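Local coordinates for cruciferin (Brassica napus, PDB 3KGL), which probably serves as a seed storage protein, a nutrient reserve of the 11S globulin family, at residues E6-P17 / E29-C40. Numbering follows the deposited sequence.
Sequences ECQLDQLNALEP and EVWDHHAPQLRC
The C7–C40 disulfide, which ties the N-terminal arm to the short helix 36-41, closes one end of this contact. Its SG atoms are 2.0 Å apart, with a chi3 of 104°. With chi1 at 172°, SG of C40 sits opposite the backbone N and beside the carbonyl carbon, where it meets SG of C7. L9 lies beside the bridge, its CD2 4.2 Å from CB of C40. The extended side chain of Q37 reaches across to residues 6-17, and its amide group ends between the backbone of N13 and the side chain of L15. CD1 of L15 also rests on L38, 4.0 Å from its CG. At the far end L15 meets the edge of the W31 indole, its CB 3.6 Å from NE1. E16 and P17 lie over one face instead. The backbone of E16 crosses it near the rim, and P17 makes a CH-pi contact, CD lying 3.9 Å from the six-membered ring centroid. CG of P17 also touches CB of E29 at 3.5 Å, while the E29 carboxylate forms salt bridges with R47 and R27. F45 meets W31 edge-to-face. Replacing W31 by an alanine is likely to cost P17 its CH-pi partner and open a gap beside L15 and F45. Strands 346-352 and 377-380 of the second cupin domain also touch W31 and L38. The contact thus links the two cupin domains in the bicupin fold of 11S globulins.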
loop_
_atom_site.group_PDB
_atom_site.type_symbol
_atom_site.label_atom_id
_atom_site.label_comp_id
_atom_site.label_asym_id
_atom_site.label_seq_id
_atom_site.Cartn_x
_atom_site.Cartn_y
_atom_site.Cartn_z
ATOM N N GLU A 6 -2.626 -4.479 16.608
ATOM C CA GLU A 6 -3.366 -3.233 16.776
ATOM C C GLU A 6 -4.869 -3.468 16.754
ATOM O O GLU A 6 -5.646 -2.563 17.062
ATOM C CB GLU A 6 -2.962 -2.224 15.679
ATOM C CG GLU A 6 -2.336 -2.877 14.425
ATOM C CD GLU A 6 -2.263 -1.956 13.205
ATOM O OE1 GLU A 6 -1.155 -1.802 12.638
ATOM O OE2 GLU A 6 -3.310 -1.396 12.802
ATOM N N CYS A 7 -5.272 -4.687 16.389
ATOM C CA CYS A 7 -6.695 -5.021 16.274
ATOM C C CYS A 7 -7.215 -6.128 17.206
ATOM O O CYS A 7 -8.339 -6.612 17.034
ATOM C CB CYS A 7 -7.052 -5.319 14.824
ATOM S SG CYS A 7 -7.071 -3.834 13.839
ATOM N N GLN A 8 -6.389 -6.524 18.174
ATOM C CA GLN A 8 -6.845 -7.285 19.332
ATOM C C GLN A 8 -7.561 -6.316 20.272
ATOM O O GLN A 8 -6.973 -5.817 21.236
ATOM C CB GLN A 8 -5.662 -7.945 20.046
ATOM C CG GLN A 8 -6.012 -9.116 20.969
ATOM C CD GLN A 8 -6.987 -10.076 20.339
ATOM O OE1 GLN A 8 -6.591 -11.111 19.811
ATOM N NE2 GLN A 8 -8.276 -9.731 20.372
ATOM N N LEU A 9 -8.826 -6.040 19.956
ATOM C CA LEU A 9 -9.673 -5.115 20.706
ATOM C C LEU A 9 -10.730 -5.902 21.440
ATOM O O LEU A 9 -11.397 -6.765 20.850
ATOM C CB LEU A 9 -10.407 -4.180 19.760
ATOM C CG LEU A 9 -9.800 -2.836 19.393
ATOM C CD1 LEU A 9 -8.301 -2.925 19.329
ATOM C CD2 LEU A 9 -10.404 -2.421 18.081
ATOM N N ASP A 10 -10.908 -5.586 22.718
ATOM C CA ASP A 10 -11.851 -6.320 23.546
ATOM C C ASP A 10 -12.975 -5.427 24.013
ATOM O O ASP A 10 -14.027 -5.903 24.418
ATOM C CB ASP A 10 -11.125 -6.975 24.713
ATOM C CG ASP A 10 -10.426 -8.271 24.306
ATOM O OD1 ASP A 10 -11.125 -9.249 23.922
ATOM O OD2 ASP A 10 -9.175 -8.300 24.366
ATOM N N GLN A 11 -12.752 -4.124 23.908
ATOM C CA GLN A 11 -13.753 -3.154 24.289
ATOM C C GLN A 11 -13.606 -1.880 23.466
ATOM O O GLN A 11 -12.531 -1.282 23.435
ATOM C CB GLN A 11 -13.600 -2.842 25.769
ATOM C CG GLN A 11 -14.841 -2.297 26.438
ATOM C CD GLN A 11 -14.503 -1.453 27.649
ATOM O OE1 GLN A 11 -13.331 -1.283 27.993
ATOM N NE2 GLN A 11 -15.528 -0.911 28.297
ATOM N N LEU A 12 -14.679 -1.481 22.783
ATOM C CA LEU A 12 -14.716 -0.197 22.078
ATOM C C LEU A 12 -15.602 0.764 22.853
ATOM O O LEU A 12 -16.478 0.338 23.595
ATOM C CB LEU A 12 -15.275 -0.332 20.658
ATOM C CG LEU A 12 -15.007 -1.554 19.771
ATOM C CD1 LEU A 12 -16.123 -1.734 18.743
ATOM C CD2 LEU A 12 -13.659 -1.462 19.084
ATOM N N ASN A 13 -15.384 2.058 22.663
ATOM C CA ASN A 13 -16.156 3.077 23.364
ATOM C C ASN A 13 -16.600 4.211 22.451
ATOM O O ASN A 13 -15.871 4.604 21.549
ATOM C CB ASN A 13 -15.336 3.667 24.518
ATOM C CG ASN A 13 -15.060 2.663 25.620
ATOM O OD1 ASN A 13 -13.939 2.567 26.120
ATOM N ND2 ASN A 13 -16.083 1.909 26.009
ATOM N N ALA A 14 -17.795 4.739 22.686
ATOM C CA ALA A 14 -18.183 5.998 22.071
ATOM C C ALA A 14 -17.142 7.068 22.426
ATOM O O ALA A 14 -16.934 7.373 23.601
ATOM C CB ALA A 14 -19.542 6.408 22.557
ATOM N N LEU A 15 -16.496 7.639 21.410
ATOM C CA LEU A 15 -15.356 8.528 21.625
ATOM C C LEU A 15 -15.675 9.998 21.379
ATOM O O LEU A 15 -16.571 10.341 20.598
ATOM C CB LEU A 15 -14.195 8.124 20.713
ATOM C CG LEU A 15 -13.523 6.767 20.911
ATOM C CD1 LEU A 15 -12.750 6.371 19.659
ATOM C CD2 LEU A 15 -12.616 6.816 22.117
ATOM N N GLU A 16 -14.916 10.869 22.034
ATOM C CA GLU A 16 -15.033 12.292 21.799
ATOM C C GLU A 16 -13.642 12.916 21.687
ATOM O O GLU A 16 -12.637 12.248 21.925
ATOM C CB GLU A 16 -15.823 12.935 22.932
ATOM C CG GLU A 16 -17.179 12.313 23.173
ATOM C CD GLU A 16 -17.877 12.865 24.410
ATOM O OE1 GLU A 16 -17.256 13.672 25.147
ATOM O OE2 GLU A 16 -19.049 12.486 24.642
ATOM N N PRO A 17 -13.570 14.204 21.317
ATOM C CA PRO A 17 -12.263 14.827 21.102
ATOM C C PRO A 17 -11.339 14.716 22.305
ATOM O O PRO A 17 -11.834 14.607 23.411
ATOM C CB PRO A 17 -12.632 16.280 20.811
ATOM C CG PRO A 17 -13.911 16.177 20.133
ATOM C CD PRO A 17 -14.653 15.085 20.859
ATOM N N GLU A 29 -11.535 20.554 17.229
ATOM C CA GLU A 29 -11.563 19.472 18.192
ATOM C C GLU A 29 -11.070 18.198 17.557
ATOM O O GLU A 29 -11.674 17.682 16.621
ATOM C CB GLU A 29 -12.974 19.303 18.742
ATOM C CG GLU A 29 -13.461 20.574 19.414
ATOM C CD GLU A 29 -14.783 20.408 20.091
ATOM O OE1 GLU A 29 -15.732 19.914 19.443
ATOM O OE2 GLU A 29 -14.874 20.784 21.275
ATOM N N VAL A 30 -9.958 17.693 18.064
ATOM C CA VAL A 30 -9.288 16.600 17.392
ATOM C C VAL A 30 -9.242 15.335 18.243
ATOM O O VAL A 30 -8.884 15.385 19.426
ATOM C CB VAL A 30 -7.879 17.038 16.911
ATOM C CG1 VAL A 30 -7.341 18.124 17.801
ATOM C CG2 VAL A 30 -6.926 15.862 16.841
ATOM N N TRP A 31 -9.627 14.218 17.613
ATOM C CA TRP A 31 -9.677 12.889 18.225
ATOM C C TRP A 31 -8.302 12.267 18.354
ATOM O O TRP A 31 -7.382 12.610 17.620
ATOM C CB TRP A 31 -10.556 11.959 17.403
ATOM C CG TRP A 31 -11.977 11.896 17.866
ATOM C CD1 TRP A 31 -12.514 10.972 18.699
ATOM C CD2 TRP A 31 -13.046 12.786 17.519
ATOM N NE1 TRP A 31 -13.846 11.224 18.899
ATOM C CE2 TRP A 31 -14.197 12.335 18.188
ATOM C CE3 TRP A 31 -13.140 13.921 16.714
ATOM C CZ2 TRP A 31 -15.419 12.970 18.078
ATOM C CZ3 TRP A 31 -14.361 14.556 16.609
ATOM C CH2 TRP A 31 -15.484 14.077 17.282
ATOM N N ASP A 32 -8.170 11.330 19.283
ATOM C CA ASP A 32 -6.892 10.677 19.502
ATOM C C ASP A 32 -6.700 9.419 18.640
ATOM O O ASP A 32 -7.416 8.420 18.788
ATOM C CB ASP A 32 -6.735 10.321 20.969
ATOM C CG ASP A 32 -5.330 9.903 21.305
ATOM O OD1 ASP A 32 -4.421 10.171 20.487
ATOM O OD2 ASP A 32 -5.132 9.317 22.382
ATOM N N HIS A 33 -5.713 9.457 17.751
ATOM C CA HIS A 33 -5.472 8.325 16.871
ATOM C C HIS A 33 -4.599 7.269 17.540
ATOM O O HIS A 33 -4.423 6.182 16.993
ATOM C CB HIS A 33 -4.847 8.795 15.558
ATOM C CG HIS A 33 -3.738 9.779 15.744
ATOM N ND1 HIS A 33 -3.966 11.123 15.956
ATOM C CD2 HIS A 33 -2.394 9.614 15.761
ATOM C CE1 HIS A 33 -2.806 11.742 16.093
ATOM N NE2 HIS A 33 -1.836 10.852 15.980
ATOM N N HIS A 34 -4.053 7.597 18.714
ATOM C CA HIS A 34 -3.276 6.647 19.519
ATOM C C HIS A 34 -4.177 5.755 20.374
ATOM O O HIS A 34 -3.701 4.859 21.069
ATOM C CB HIS A 34 -2.300 7.364 20.452
ATOM C CG HIS A 34 -1.306 8.226 19.751
ATOM N ND1 HIS A 34 -1.263 9.592 19.921
ATOM C CD2 HIS A 34 -0.305 7.920 18.892
ATOM C CE1 HIS A 34 -0.279 10.092 19.193
ATOM N NE2 HIS A 34 0.317 9.098 18.558
ATOM N N ALA A 35 -5.472 6.029 20.361
ATOM C CA ALA A 35 -6.413 5.136 20.999
ATOM C C ALA A 35 -6.340 3.795 20.269
ATOM O O ALA A 35 -6.383 3.754 19.038
ATOM C CB ALA A 35 -7.822 5.713 20.927
ATOM N N PRO A 36 -6.212 2.690 21.021
ATOM C CA PRO A 36 -6.163 1.376 20.370
ATOM C C PRO A 36 -7.266 1.230 19.338
ATOM O O PRO A 36 -6.998 0.871 18.209
ATOM C CB PRO A 36 -6.375 0.423 21.530
ATOM C CG PRO A 36 -5.713 1.142 22.678
ATOM C CD PRO A 36 -6.061 2.586 22.482
ATOM N N GLN A 37 -8.491 1.540 19.723
ATOM C CA GLN A 37 -9.647 1.471 18.829
ATOM C C GLN A 37 -9.527 2.292 17.536
ATOM O O GLN A 37 -9.983 1.851 16.473
ATOM C CB GLN A 37 -10.891 1.877 19.616
ATOM C CG GLN A 37 -11.991 2.528 18.833
ATOM C CD GLN A 37 -13.148 2.920 19.736
ATOM O OE1 GLN A 37 -14.179 3.411 19.270
ATOM N NE2 GLN A 37 -12.979 2.703 21.045
ATOM N N LEU A 38 -8.931 3.481 17.617
ATOM C CA LEU A 38 -8.756 4.312 16.424
ATOM C C LEU A 38 -7.547 3.891 15.598
ATOM O O LEU A 38 -7.569 3.987 14.371
ATOM C CB LEU A 38 -8.675 5.803 16.769
ATOM C CG LEU A 38 -10.005 6.555 16.726
ATOM C CD1 LEU A 38 -9.766 8.046 16.658
ATOM C CD2 LEU A 38 -10.816 6.106 15.531
ATOM N N ARG A 39 -6.501 3.427 16.278
ATOM C CA ARG A 39 -5.272 2.977 15.628
ATOM C C ARG A 39 -5.525 1.792 14.693
ATOM O O ARG A 39 -5.018 1.757 13.574
ATOM C CB ARG A 39 -4.206 2.650 16.679
ATOM C CG ARG A 39 -2.923 2.021 16.162
ATOM C CD ARG A 39 -1.771 2.247 17.149
ATOM N NE ARG A 39 -2.049 1.659 18.458
ATOM C CZ ARG A 39 -1.527 2.083 19.607
ATOM N NH1 ARG A 39 -0.691 3.118 19.625
ATOM N NH2 ARG A 39 -1.854 1.473 20.743
ATOM N N CYS A 40 -6.324 0.837 15.149
ATOM C CA CYS A 40 -6.761 -0.277 14.317
ATOM C C CYS A 40 -7.378 0.191 12.999
ATOM O O CYS A 40 -6.938 -0.213 11.927
ATOM C CB CYS A 40 -7.757 -1.162 15.084
ATOM S SG CYS A 40 -8.586 -2.493 14.127
#